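PDB 5WUT: ULam111 from Flavobacterium sp., which probably hydrolyses the beta-1,3-glucosidic bonds of laminarin, as a laminarinase of glycoside hydrolase family 16 with a beta-jelly-roll fold. Local coordinates for residues T183-P186 / T187-E191. Numbering follows the deposited sequence.
Sequences TFNP and TDKTE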
loop_
_atom_site.group_PDB
_atom_site.type_symbol
_atom_site.label_atom_id
_atom_site.label_comp_id
_atom_site.label_asym_id
_atom_site.label_seq_id
_atom_site.Cartn_x
_atom_site.Cartn_y
_atom_site.Cartn_z
ATOM N N THR A 183 10.907 0.500 4.814
ATOM C CA THR A 183 12.120 1.272 4.595
ATOM C C THR A 183 13.258 0.723 5.452
ATOM O O THR A 183 13.084 0.478 6.646
ATOM C CB THR A 183 11.917 2.765 4.932
ATOM O OG1 THR A 183 10.936 3.332 4.056
ATOM C CG2 THR A 183 13.226 3.521 4.790
ATOM N N PHE A 184 14.415 0.513 4.838
ATOM C CA PHE A 184 15.615 0.132 5.575
ATOM C C PHE A 184 16.619 1.256 5.391
ATOM O O PHE A 184 17.008 1.588 4.264
ATOM C CB PHE A 184 16.166 -1.218 5.080
ATOM C CG PHE A 184 17.411 -1.685 5.797
ATOM C CD1 PHE A 184 17.401 -1.903 7.165
ATOM C CD2 PHE A 184 18.577 -1.944 5.084
ATOM C CE1 PHE A 184 18.547 -2.343 7.825
ATOM C CE2 PHE A 184 19.725 -2.388 5.730
ATOM C CZ PHE A 184 19.706 -2.592 7.103
ATOM N N ASN A 185 16.993 1.878 6.502
ATOM C CA ASN A 185 17.908 3.006 6.486
ATOM C C ASN A 185 18.739 2.995 7.752
ATOM O O ASN A 185 18.486 3.768 8.677
ATOM C CB ASN A 185 17.131 4.324 6.361
ATOM C CG ASN A 185 18.041 5.535 6.244
ATOM O OD1 ASN A 185 19.250 5.444 6.447
ATOM N ND2 ASN A 185 17.456 6.681 5.911
ATOM N N PRO A 186 19.726 2.108 7.809
ATOM C CA PRO A 186 20.574 2.073 9.004
ATOM C C PRO A 186 21.535 3.253 9.068
ATOM O O PRO A 186 22.054 3.679 8.046
ATOM C CB PRO A 186 21.334 0.756 8.846
ATOM C CG PRO A 186 21.369 0.512 7.356
ATOM C CD PRO A 186 20.058 1.041 6.845
ATOM N N THR A 187 21.797 3.751 10.272
ATOM C CA THR A 187 22.664 4.908 10.434
ATOM C C THR A 187 24.119 4.468 10.304
ATOM O O THR A 187 24.978 5.230 9.865
ATOM C CB THR A 187 22.439 5.595 11.789
ATOM O OG1 THR A 187 22.548 4.621 12.833
ATOM C CG2 THR A 187 21.051 6.226 11.835
ATOM N N ASP A 188 24.370 3.217 10.672
ATOM C CA ASP A 188 25.702 2.625 10.618
ATOM C C ASP A 188 25.902 1.768 9.375
ATOM O O ASP A 188 25.493 0.609 9.349
ATOM C CB ASP A 188 25.931 1.778 11.871
ATOM C CG ASP A 188 27.338 1.245 11.962
ATOM O OD1 ASP A 188 28.187 1.649 11.139
ATOM O OD2 ASP A 188 27.602 0.419 12.862
ATOM N N LYS A 189 26.501 2.332 8.331
ATOM C CA LYS A 189 26.606 1.588 7.083
ATOM C C LYS A 189 27.964 0.928 6.819
ATOM O O LYS A 189 28.636 1.226 5.830
ATOM C CB LYS A 189 26.231 2.496 5.921
ATOM C CG LYS A 189 24.737 2.712 5.854
ATOM C CD LYS A 189 24.345 3.434 4.608
ATOM C CE LYS A 189 22.848 3.536 4.509
ATOM N NZ LYS A 189 22.320 4.535 5.488
ATOM N N THR A 190 28.342 0.002 7.689
ATOM C CA THR A 190 29.455 -0.884 7.406
ATOM C C THR A 190 29.046 -1.815 6.266
ATOM O O THR A 190 27.859 -1.904 5.942
ATOM C CB THR A 190 29.820 -1.713 8.625
ATOM O OG1 THR A 190 28.709 -2.559 8.943
ATOM C CG2 THR A 190 30.120 -0.813 9.818
ATOM N N GLU A 191 30.003 -2.527 5.675
ATOM C CA GLU A 191 29.661 -3.495 4.631
ATOM C C GLU A 191 28.795 -4.632 5.189
ATOM O O GLU A 191 27.933 -5.171 4.482
ATOM C CB GLU A 191 30.923 -4.063 3.962
ATOM C CG GLU A 191 30.591 -4.958 2.755
ATOM C CD GLU A 191 31.809 -5.406 1.956
ATOM O OE1 GLU A 191 32.662 -4.542 1.640
ATOM O OE2 GLU A 191 31.900 -6.620 1.637
#
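Lys189 folds back along the chain and sets its ammonium group on the carbonyl of Pro186, with NZ 2.7 Å from Pro186 O. The donor meets that oxygen almost head-on, at a C=O...N angle of 160°. A second, weak hydrogen bond runs from Lys189 NZ to Asn185 OD1 at 3.3 Å, the two side chains crossing at a slant. Torsions on both sides help bring these groups together: the Asn185 amide leaves anti to its own backbone nitrogen (chi1 -176°), while the lysine chain, otherwise extended beyond CB, bends at its last torsion (chi4 73°) and turns NZ in toward the carbonyl. The extended aliphatic part runs past the same oxygen, CG and CE each lying 3.6 Å from Pro186 O. Asp170 O is a third acceptor for NZ, and Trp194 adds a cation-pi contact. Replacing Lys189 with an alanine would probably leave the carbonyls of Pro186 and Asp170 without this shared donor. The proline is seated in turn by Phe184: Pro186 CD rests over the centre of the Phe184 ring, 3.5 Å above its plane, in CH-pi fashion. This surface turn follows strand 179-184, whose Phe184 pairs through its backbone with Met172 of the antiparallel strand 172-176, and opens the loop leading to strand 200-208 of the jelly roll.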